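Local coordinates for protein putative cathepsin d (Ixodes ricinus, PDB 5N7Q) that probably cleaves proteins as an aspartic endopeptidase of the pepsin-like A1 family, here held by the transition-state-mimicking inhibitor pepstatin A, at residues Y6-V11 / V33-G38; V16-P21 / V158-D163; G169-F174 / H179-G184; A224-G229 / T324-D329. One frame throughout, in Å; residues are numbered along the deposited sequence. Where two conformers were deposited one is given.

Interaction 1. Residues Y6-V11 / V33-G38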
# COMPACT_ATOMS: atom_id res chain seq x y z
N TYR A 6 7.89 -7.55 -15.46
CA TYR A 6 7.85 -8.64 -14.47
C TYR A 6 6.54 -8.58 -13.70
O TYR A 6 6.37 -7.72 -12.84
CB TYR A 6 9.05 -8.59 -13.49
CG TYR A 6 10.35 -8.38 -14.22
CD1 TYR A 6 11.05 -9.45 -14.78
CD2 TYR A 6 10.86 -7.11 -14.36
CE1 TYR A 6 12.23 -9.23 -15.47
CE2 TYR A 6 12.04 -6.87 -15.03
CZ TYR A 6 12.73 -7.93 -15.58
OH TYR A 6 13.91 -7.67 -16.28
N PRO A 7 5.58 -9.47 -14.03
CA PRO A 7 4.31 -9.48 -13.30
C PRO A 7 4.43 -10.17 -11.96
O PRO A 7 4.86 -11.32 -11.90
CB PRO A 7 3.35 -10.24 -14.24
CG PRO A 7 4.24 -11.10 -15.05
CD PRO A 7 5.56 -10.43 -15.15
N GLU A 8 4.07 -9.47 -10.90
CA GLU A 8 4.12 -10.02 -9.57
C GLU A 8 2.68 -10.27 -9.08
O GLU A 8 1.93 -9.32 -8.83
CB GLU A 8 4.84 -9.06 -8.63
CG GLU A 8 4.75 -9.41 -7.14
CD GLU A 8 5.49 -10.65 -6.72
OE1 GLU A 8 6.18 -11.26 -7.58
OE2 GLU A 8 5.41 -11.02 -5.52
N PRO A 9 2.28 -11.54 -8.98
CA PRO A 9 0.91 -11.85 -8.57
C PRO A 9 0.69 -11.68 -7.08
O PRO A 9 1.54 -12.10 -6.29
CB PRO A 9 0.75 -13.31 -8.96
CG PRO A 9 2.11 -13.86 -8.78
CD PRO A 9 3.06 -12.79 -9.22
N LEU A 10 -0.44 -11.09 -6.71
CA LEU A 10 -0.81 -10.85 -5.31
C LEU A 10 -1.98 -11.72 -4.84
O LEU A 10 -2.89 -12.05 -5.61
CB LEU A 10 -1.19 -9.38 -5.08
CG LEU A 10 -0.16 -8.37 -5.56
CD1 LEU A 10 -0.72 -6.96 -5.43
CD2 LEU A 10 1.14 -8.51 -4.77
N VAL A 11 -1.94 -12.05 -3.55
CA VAL A 11 -3.06 -12.61 -2.82
C VAL A 11 -3.75 -11.48 -2.06
O VAL A 11 -3.09 -10.61 -1.48
CB VAL A 11 -2.57 -13.73 -1.86
CG1 VAL A 11 -3.63 -14.10 -0.83
CG2 VAL A 11 -2.14 -14.93 -2.67
N VAL A 33 5.57 -11.01 0.88
CA VAL A 33 5.71 -9.62 1.35
C VAL A 33 4.58 -8.75 0.86
O VAL A 33 4.02 -8.99 -0.19
CB VAL A 33 7.05 -8.98 0.91
CG1 VAL A 33 8.21 -9.67 1.59
CG2 VAL A 33 7.25 -9.01 -0.60
N ILE A 34 4.24 -7.73 1.65
CA ILE A 34 3.35 -6.70 1.18
C ILE A 34 4.19 -5.71 0.35
O ILE A 34 5.27 -5.29 0.79
CB ILE A 34 2.51 -6.10 2.33
CG1 ILE A 34 1.55 -5.02 1.82
CG2 ILE A 34 3.35 -5.58 3.48
CD1 ILE A 34 0.39 -4.79 2.77
N PHE A 35 3.67 -5.38 -0.83
CA PHE A 35 4.29 -4.38 -1.70
C PHE A 35 3.69 -3.04 -1.35
O PHE A 35 2.51 -2.82 -1.57
CB PHE A 35 4.06 -4.74 -3.17
CG PHE A 35 4.89 -5.93 -3.62
CD1 PHE A 35 4.51 -7.22 -3.32
CD2 PHE A 35 6.11 -5.74 -4.27
CE1 PHE A 35 5.29 -8.30 -3.67
CE2 PHE A 35 6.89 -6.84 -4.65
CZ PHE A 35 6.48 -8.12 -4.33
N ASP A 36 4.52 -2.17 -0.76
CA ASP A 36 4.05 -1.01 -0.01
C ASP A 36 4.59 0.29 -0.60
O ASP A 36 5.75 0.67 -0.36
CB ASP A 36 4.50 -1.15 1.48
CG ASP A 36 4.18 0.05 2.32
OD1 ASP A 36 3.20 0.74 1.95
OD2 ASP A 36 4.83 0.23 3.36
N THR A 37 3.76 1.01 -1.37
CA THR A 37 4.18 2.30 -1.91
C THR A 37 4.31 3.41 -0.88
O THR A 37 4.73 4.51 -1.25
CB THR A 37 3.32 2.74 -3.09
OG1 THR A 37 1.97 2.90 -2.64
CG2 THR A 37 3.37 1.74 -4.24
N GLY A 38 3.95 3.14 0.38
CA GLY A 38 4.14 4.07 1.49
C GLY A 38 5.37 3.93 2.34
O GLY A 38 5.47 4.57 3.37

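Interaction 2. Residues V16-P21 / V158-D163. Unlike the reference sequence in segment 16-21: Val17 (reference Glu). Unlike the reference sequence in segment 158-163: Leu160 (reference Arg).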
# COMPACT_ATOMS: atom_id res chain seq x y z
N VAL A 16 -8.09 -6.35 2.99
CA VAL A 16 -7.33 -5.49 3.92
C VAL A 16 -5.84 -5.47 3.66
O VAL A 16 -5.20 -4.44 3.88
CB VAL A 16 -7.60 -5.78 5.41
CG1 VAL A 16 -9.05 -5.54 5.71
CG2 VAL A 16 -7.20 -7.17 5.84
N VAL A 17 -5.27 -6.58 3.21
CA VAL A 17 -3.86 -6.61 2.82
C VAL A 17 -3.67 -7.46 1.58
O VAL A 17 -4.38 -8.46 1.37
CB VAL A 17 -2.94 -7.12 3.96
CG1 VAL A 17 -2.92 -6.18 5.16
CG2 VAL A 17 -3.36 -8.48 4.43
N TYR A 18 -2.67 -7.09 0.80
CA TYR A 18 -2.27 -7.77 -0.42
C TYR A 18 -0.79 -8.11 -0.29
O TYR A 18 -0.02 -7.31 0.23
CB TYR A 18 -2.54 -6.89 -1.64
CG TYR A 18 -4.00 -6.55 -1.84
CD1 TYR A 18 -4.62 -5.56 -1.08
CD2 TYR A 18 -4.74 -7.20 -2.82
CE1 TYR A 18 -5.97 -5.27 -1.28
CE2 TYR A 18 -6.09 -6.89 -3.02
CZ TYR A 18 -6.67 -5.93 -2.25
OH TYR A 18 -8.00 -5.62 -2.43
N TYR A 19 -0.42 -9.30 -0.71
CA TYR A 19 0.98 -9.72 -0.59
C TYR A 19 1.34 -10.71 -1.66
O TYR A 19 0.46 -11.40 -2.22
CB TYR A 19 1.25 -10.30 0.80
CG TYR A 19 0.22 -11.30 1.24
CD1 TYR A 19 -0.96 -10.85 1.84
CD2 TYR A 19 0.41 -12.68 1.11
CE1 TYR A 19 -1.93 -11.72 2.26
CE2 TYR A 19 -0.57 -13.57 1.55
CZ TYR A 19 -1.74 -13.07 2.11
OH TYR A 19 -2.76 -13.86 2.59
N GLY A 20 2.63 -10.77 -1.97
CA GLY A 20 3.10 -11.63 -3.05
C GLY A 20 4.45 -12.26 -2.76
O GLY A 20 5.17 -11.85 -1.84
N PRO A 21 4.81 -13.26 -3.54
CA PRO A 21 6.06 -13.97 -3.34
C PRO A 21 7.32 -13.26 -3.83
O PRO A 21 7.32 -12.60 -4.85
CB PRO A 21 5.84 -15.25 -4.15
CG PRO A 21 4.99 -14.79 -5.28
CD PRO A 21 4.02 -13.86 -4.63
N VAL A 158 -0.18 -1.05 -10.56
CA VAL A 158 -0.81 -1.89 -9.54
C VAL A 158 -2.31 -2.09 -9.77
O VAL A 158 -3.07 -1.14 -9.90
CB VAL A 158 -0.57 -1.30 -8.13
CG1 VAL A 158 -1.23 -2.21 -7.09
CG2 VAL A 158 0.92 -1.08 -7.84
N TYR A 159 -2.70 -3.35 -9.89
CA TYR A 159 -4.07 -3.80 -9.90
C TYR A 159 -4.37 -4.48 -8.57
O TYR A 159 -3.64 -5.41 -8.19
CB TYR A 159 -4.27 -4.81 -11.06
CG TYR A 159 -5.54 -5.60 -10.95
CD1 TYR A 159 -6.78 -4.97 -10.93
CD2 TYR A 159 -5.51 -6.99 -10.81
CE1 TYR A 159 -7.95 -5.69 -10.77
CE2 TYR A 159 -6.68 -7.73 -10.70
CZ TYR A 159 -7.90 -7.07 -10.68
OH TYR A 159 -9.06 -7.80 -10.52
N LEU A 160 -5.45 -4.05 -7.89
CA LEU A 160 -5.95 -4.69 -6.68
C LEU A 160 -7.39 -5.12 -6.93
O LEU A 160 -8.22 -4.30 -7.26
CB LEU A 160 -5.88 -3.75 -5.49
CG LEU A 160 -4.51 -3.15 -5.18
CD1 LEU A 160 -4.60 -2.20 -3.99
CD2 LEU A 160 -3.43 -4.20 -4.91
N ASN A 161 -7.64 -6.42 -6.80
CA ASN A 161 -8.98 -6.96 -6.87
C ASN A 161 -9.68 -6.67 -5.56
O ASN A 161 -9.15 -6.96 -4.48
CB ASN A 161 -8.91 -8.45 -7.13
CG ASN A 161 -10.23 -9.02 -7.62
OD1 ASN A 161 -11.33 -8.48 -7.36
ND2 ASN A 161 -10.14 -10.14 -8.33
N ARG A 162 -10.85 -6.05 -5.64
CA ARG A 162 -11.65 -5.73 -4.44
C ARG A 162 -12.72 -6.76 -4.08
O ARG A 162 -13.52 -6.54 -3.16
CB ARG A 162 -12.20 -4.32 -4.55
CG ARG A 162 -11.10 -3.26 -4.67
CD ARG A 162 -10.21 -3.18 -3.45
NE ARG A 162 -10.91 -2.72 -2.25
CZ ARG A 162 -10.43 -2.83 -1.01
NH1 ARG A 162 -9.31 -3.49 -0.75
NH2 ARG A 162 -11.14 -2.32 0.01
N ASP A 163 -12.72 -7.88 -4.81
CA ASP A 163 -13.55 -9.04 -4.48
C ASP A 163 -12.67 -10.16 -3.94
O ASP A 163 -12.00 -10.85 -4.72
CB ASP A 163 -14.33 -9.52 -5.69
CG ASP A 163 -15.23 -10.68 -5.39
OD1 ASP A 163 -15.27 -11.12 -4.22
OD2 ASP A 163 -15.90 -11.10 -6.36

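Interaction 3. Residues G169-F174 / H179-G184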
# COMPACT_ATOMS: atom_id res chain seq x y z
N GLY A 169 -5.85 -12.06 -6.69
CA GLY A 169 -5.89 -10.96 -5.73
C GLY A 169 -5.44 -9.62 -6.28
O GLY A 169 -5.93 -8.59 -5.82
N GLY A 170 -4.54 -9.62 -7.26
CA GLY A 170 -3.95 -8.39 -7.73
C GLY A 170 -2.63 -8.64 -8.42
O GLY A 170 -2.20 -9.78 -8.53
N GLU A 171 -1.98 -7.57 -8.84
CA GLU A 171 -0.71 -7.64 -9.54
C GLU A 171 0.06 -6.37 -9.33
O GLU A 171 -0.51 -5.30 -9.44
CB GLU A 171 -0.92 -7.85 -11.03
CG GLU A 171 0.34 -7.79 -11.88
CD GLU A 171 0.05 -8.01 -13.34
OE1 GLU A 171 0.06 -9.19 -13.72
OE2 GLU A 171 -0.26 -7.04 -14.08
N VAL A 172 1.36 -6.49 -9.09
CA VAL A 172 2.27 -5.37 -9.32
C VAL A 172 3.05 -5.68 -10.59
O VAL A 172 3.76 -6.68 -10.62
CB VAL A 172 3.23 -5.11 -8.14
CG1 VAL A 172 4.06 -3.89 -8.43
CG2 VAL A 172 2.48 -4.92 -6.81
N LEU A 173 2.90 -4.85 -11.62
CA LEU A 173 3.62 -5.06 -12.87
C LEU A 173 4.83 -4.17 -12.91
O LEU A 173 4.72 -2.95 -13.06
CB LEU A 173 2.71 -4.79 -14.06
CG LEU A 173 3.35 -5.00 -15.44
CD1 LEU A 173 3.73 -6.45 -15.63
CD2 LEU A 173 2.34 -4.61 -16.50
N PHE A 174 6.00 -4.77 -12.77
CA PHE A 174 7.25 -4.01 -12.81
C PHE A 174 7.71 -3.77 -14.25
O PHE A 174 7.96 -4.73 -14.97
CB PHE A 174 8.33 -4.74 -12.00
CG PHE A 174 8.06 -4.75 -10.52
CD1 PHE A 174 8.40 -3.66 -9.75
CD2 PHE A 174 7.41 -5.81 -9.91
CE1 PHE A 174 8.11 -3.63 -8.39
CE2 PHE A 174 7.14 -5.79 -8.55
CZ PHE A 174 7.50 -4.71 -7.79
N HIS A 179 -2.94 -2.42 -20.21
CA HIS A 179 -4.26 -1.89 -20.56
C HIS A 179 -5.35 -2.95 -20.40
O HIS A 179 -6.52 -2.60 -20.37
CB HIS A 179 -4.24 -1.30 -21.99
CG HIS A 179 -5.26 -0.22 -22.24
ND1 HIS A 179 -6.53 -0.24 -21.70
CD2 HIS A 179 -5.17 0.92 -22.96
CE1 HIS A 179 -7.19 0.83 -22.11
NE2 HIS A 179 -6.39 1.55 -22.87
N ASP A 180 -5.01 -4.24 -20.21
CA ASP A 180 -6.04 -5.20 -19.87
C ASP A 180 -6.51 -5.08 -18.43
O ASP A 180 -7.47 -5.75 -18.06
CB ASP A 180 -5.61 -6.62 -20.27
CG ASP A 180 -5.54 -6.80 -21.80
OD1 ASP A 180 -6.36 -6.14 -22.51
OD2 ASP A 180 -4.65 -7.56 -22.27
N HIS A 181 -5.88 -4.22 -17.62
CA HIS A 181 -6.40 -3.91 -16.30
C HIS A 181 -7.10 -2.58 -16.18
O HIS A 181 -7.51 -2.22 -15.07
CB HIS A 181 -5.28 -3.93 -15.25
CG HIS A 181 -4.77 -5.29 -14.94
ND1 HIS A 181 -5.61 -6.33 -14.59
CD2 HIS A 181 -3.51 -5.78 -14.90
CE1 HIS A 181 -4.88 -7.42 -14.37
NE2 HIS A 181 -3.61 -7.10 -14.55
N TYR A 182 -7.32 -1.86 -17.28
CA TYR A 182 -8.04 -0.60 -17.17
C TYR A 182 -8.85 -0.27 -18.42
O TYR A 182 -8.58 -0.82 -19.50
CB TYR A 182 -7.11 0.56 -16.77
CG TYR A 182 -6.29 1.20 -17.89
CD1 TYR A 182 -6.81 2.23 -18.67
CD2 TYR A 182 -4.97 0.82 -18.13
CE1 TYR A 182 -6.04 2.84 -19.66
CE2 TYR A 182 -4.22 1.41 -19.13
CZ TYR A 182 -4.77 2.44 -19.88
OH TYR A 182 -4.01 3.02 -20.85
N LYS A 183 -9.84 0.59 -18.24
CA LYS A 183 -10.64 1.08 -19.37
C LYS A 183 -10.55 2.59 -19.42
O LYS A 183 -10.25 3.27 -18.43
CB LYS A 183 -12.08 0.58 -19.31
CG LYS A 183 -12.83 0.80 -18.02
CD LYS A 183 -14.23 0.17 -18.11
CE LYS A 183 -14.78 -0.30 -16.78
NZ LYS A 183 -16.27 -0.48 -16.83
N GLY A 184 -10.79 3.13 -20.60
CA GLY A 184 -10.66 4.56 -20.86
C GLY A 184 -9.20 4.96 -21.00
O GLY A 184 -8.37 4.23 -21.56
O HOH W 1 -2.56 -9.73 -14.33

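Interaction 4. Residues A224-G229 / T324-D329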
# COMPACT_ATOMS: atom_id res chain seq x y z
N ALA A 224 -2.24 14.50 -1.02
CA ALA A 224 -2.55 13.09 -0.84
C ALA A 224 -1.37 12.24 -1.27
O ALA A 224 -0.48 12.69 -1.98
CB ALA A 224 -3.76 12.69 -1.68
N ILE A 225 -1.38 10.97 -0.87
CA ILE A 225 -0.43 9.96 -1.37
C ILE A 225 -1.19 8.74 -1.86
O ILE A 225 -2.31 8.47 -1.39
CB ILE A 225 0.64 9.56 -0.29
CG1 ILE A 225 0.03 8.68 0.82
CG2 ILE A 225 1.27 10.83 0.30
CD1 ILE A 225 1.04 8.14 1.82
N ALA A 226 -0.59 8.00 -2.77
CA ALA A 226 -1.12 6.71 -3.22
C ALA A 226 -0.34 5.62 -2.49
O ALA A 226 0.85 5.47 -2.71
CB ALA A 226 -0.99 6.57 -4.71
N ASP A 227 -1.00 4.89 -1.60
CA ASP A 227 -0.31 3.94 -0.70
C ASP A 227 -0.95 2.57 -0.73
O ASP A 227 -1.95 2.32 -0.06
CB ASP A 227 -0.28 4.45 0.72
CG ASP A 227 0.53 3.57 1.62
OD1 ASP A 227 1.15 2.60 1.14
OD2 ASP A 227 0.57 3.86 2.84
N THR A 228 -0.34 1.66 -1.48
CA THR A 228 -0.80 0.28 -1.56
C THR A 228 -0.77 -0.47 -0.23
O THR A 228 -1.42 -1.50 -0.09
CB THR A 228 0.04 -0.50 -2.57
OG1 THR A 228 1.41 -0.44 -2.18
CG2 THR A 228 -0.08 0.05 -3.97
N GLY A 229 0.02 -0.00 0.73
CA GLY A 229 0.14 -0.63 2.04
C GLY A 229 -0.82 -0.09 3.08
O GLY A 229 -0.66 -0.41 4.28
N THR A 324 -3.44 1.95 -10.99
CA THR A 324 -2.54 3.04 -10.66
C THR A 324 -1.18 2.76 -11.23
O THR A 324 -0.63 1.67 -11.09
CB THR A 324 -2.45 3.28 -9.17
OG1 THR A 324 -3.77 3.50 -8.65
CG2 THR A 324 -1.65 4.51 -8.84
N ILE A 325 -0.64 3.78 -11.88
CA ILE A 325 0.67 3.77 -12.53
C ILE A 325 1.60 4.67 -11.71
O ILE A 325 1.31 5.84 -11.51
CB ILE A 325 0.62 4.31 -13.96
CG1 ILE A 325 -0.27 3.44 -14.89
CG2 ILE A 325 2.01 4.32 -14.56
CD1 ILE A 325 -1.76 3.62 -14.71
N PHE A 326 2.71 4.10 -11.24
CA PHE A 326 3.73 4.80 -10.46
C PHE A 326 4.94 4.98 -11.40
O PHE A 326 5.64 4.01 -11.71
CB PHE A 326 4.09 3.98 -9.23
CG PHE A 326 2.96 3.78 -8.27
CD1 PHE A 326 2.04 2.74 -8.45
CD2 PHE A 326 2.85 4.61 -7.17
CE1 PHE A 326 0.99 2.58 -7.54
CE2 PHE A 326 1.81 4.45 -6.26
CZ PHE A 326 0.89 3.41 -6.45
N ASP A 327 5.16 6.21 -11.86
CA ASP A 327 6.11 6.50 -12.94
C ASP A 327 7.31 7.26 -12.42
O ASP A 327 7.21 8.44 -12.08
CB ASP A 327 5.33 7.28 -14.02
CG ASP A 327 6.16 7.69 -15.23
OD1 ASP A 327 7.40 7.70 -15.14
OD2 ASP A 327 5.49 7.99 -16.27
N ARG A 328 8.46 6.58 -12.39
CA ARG A 328 9.71 7.18 -11.91
C ARG A 328 10.44 7.88 -13.03
O ARG A 328 11.33 8.69 -12.75
CB ARG A 328 10.65 6.13 -11.26
CG ARG A 328 10.13 5.64 -9.91
CD ARG A 328 10.29 6.68 -8.80
NE ARG A 328 11.71 7.01 -8.60
CZ ARG A 328 12.54 6.33 -7.82
NH1 ARG A 328 12.12 5.28 -7.14
NH2 ARG A 328 13.84 6.66 -7.77
N ASP A 329 10.09 7.66 -14.30
CA ASP A 329 10.75 8.41 -15.39
C ASP A 329 10.31 9.87 -15.39
O ASP A 329 11.09 10.78 -15.66
CB ASP A 329 10.42 7.78 -16.74
CG ASP A 329 11.23 6.52 -16.99
OD1 ASP A 329 12.44 6.54 -16.64
OD2 ASP A 329 10.66 5.56 -17.54

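Interaction 1. Residues Y6-V11 / V33-G38
Glu8 and Leu10 meet the ring of Phe35, the residue just before Asp36 in the Asp-Thr-Gly motif of the pepsin fold. Asp36 is predicted to be one of the two active-site aspartates. The tight part lies between Glu8 and Phe35, whose side chains cross at about a right angle. CG of Glu8 sits 3.5 Å from CZ of Phe35. The Glu8 chain starts anti to its own nitrogen (chi1 170°) and then bends at chi2, which brings the carboxylate back beside the ring. The carboxylate plane is turned 52° from the ring plane.

The other side is looser. Leu10 adds a single methyl, with CD2 at 3.9 Å from CD1 of Phe35. All three touching residues are buried, so neither side of the contact faces solvent. Phe174 and Val172 of strand 170-174 also pack here, as does Ile22 of strand 17-24.

Beyond Phe35 the chain turns into the active site. The OD1 atom of Asp36 hydrogen-bonds the inhibitor and accepts from Gly38 N in an Asx turn. That N-H approaches from above the carboxylate plane. OE2 of Glu8 lies close to the backbone O of Pro21 and 3.3 Å from CE1 of Phe35, oblique to the ring.

Interaction 2. Residues V16-P21 / V158-D163
The hydroxyl of Tyr18 is held by two groups of segment 158-163. It donates to the carbonyl O of Asn161, with OH to O at 2.7 Å. It accepts from Arg162, whose NH1 lies 3.0 Å from the Tyr18 OH with an N-H...O angle of 151°. Both partners sit at the ring edge. The donor to Asn161 O stands above the carbonyl plane, and the Tyr18 OH is tilted 19° from the guanidinium plane.

Leu160 covers one face of the same ring. Its CD2 is 4.0 Å from the ring centroid of Tyr18 and close to the ring normal, a CH-pi contact. The phenol is therefore fixed at its tip and supported from one side.

The next shell positions these groups. The Arg162 chain bends at chi2 and again at chi3, which folds NH1 back to the tyrosine. The same NH1 also donates to the backbone O of Asp15. Asn161 OD1 accepts from Asp163 N in an Asx turn, and Asn161 ND2 donates to Glu168 O. Val16 and Val17 form a classic beta bulge opposite Leu13.

Farther out, Asp316 of helix 316-319 touches Tyr18, Leu160 and Arg162. The contact lies in the central sheet region of the pepsin-like fold. There strand 17-24, next to strand 6-13, meets strand 155-160, which pairs with strands 170-174 and 322-327.

Interaction 3. Residues G169-F174 / H179-G184
NE2 of His181 meets both a water and the carboxylate of Glu171. The water oxygen lies 2.8 Å from His181 NE2, in the plane of the imidazole at its edge. The same water is 2.7 Å from OE1 of Glu171 and donates to it, though weakly. The direct hydrogen bond is also weak. NE2 of His181 is 3.4 Å from OE2 of Glu171, and the N-H...O angle is only 126°.

The two flat groups stand nearly upright to each other, with carboxylate and ring planes 83° apart. OE2 approaches the edge of the imidazole. Glu171 reaches it with an extended chain: CG is anti to the backbone N (chi1 174°) and CD is anti to CA. His181 comes from a short 3-10 turn, residues 179-181. Just after it, Tyr182 N bonds back to the carbonyl O of His179. The rings of His179 and Tyr182 lie face against face.

Glu171 belongs to strand 170-174, whose backbone bonds to Leu10 on strand 6-13 through Gly170. The His181 ring also stacks on Tyr159 of strand 155-160, which lays the loop against the sheet while the ring's edge is turned to Glu171.

Both touching residues are partly exposed. The contact is a water-assisted polar link between strand and loop, away from the active site. A nearby carboxylate would probably favour a protonated imidazole, but the long bond suggests a modest effect.

Interaction 4. Residues A224-G229 / T324-D329
Phe326 packs against Ala226 and Thr228, which flank Asp227 in the second Asp-Thr-Gly motif of the pepsin fold. Asp227 is the other predicted active-site aspartate.

The apolar contacts come first. CB of Ala226 is 3.8 Å from CE2 of Phe326. The methyl CG2 of Thr228 lies 4.3 Å from CZ of Phe326, oblique to the ring. Phe326 has CG anti to its carbonyl carbon (chi1 -64°), which sends the ring from strand 322-327 to the Asp-Thr-Gly turn. Trp197 meets this ring edge-to-face, and Leu319 of helix 316-319 touches Ala226 and Thr228.

The polar bonds tie this turn to the other active-site turn and brace it internally. Thr228 turns its methyl to Phe326, while its OG1 bonds to the backbone O of Phe35. Thr37 OG1 bonds in return to Ala226 O and Thr228 N. These reciprocal threonine bonds form the fireman's grip of aspartic peptidases. OD1 of Asp227 accepts from Gly229 N at 2.9 Å, an Asx turn, with the donor 55° above the carboxylate plane. OD2 of Asp227 bonds to the inhibitor.

All three touching residues are buried. The carbonyl O of Ala226 lies at the edge of the Phe326 ring, 3.8 Å from CE2.

In the fold
From the N terminus, strand 6-13 leads to strands 17-24 and 29-36. Interaction 1 closes this first loop across 21 residues. Interaction 2 starts inside that loop, on 16-21, and ends far along the chain at 158-163, so the two cross. Interaction 3 follows in series and closes a tight loop of four residues between 169-174 and 179-184. Interaction 4 comes last, spanning 94 residues from 224-229 to 324-329. Backbone pairing from 6-11 through 169-174 and 158-163 to 324-329 laces the N-terminal strands to those near the C terminus. Hydrogen bonds from 33-38 to 224-229 join interactions 1 and 4.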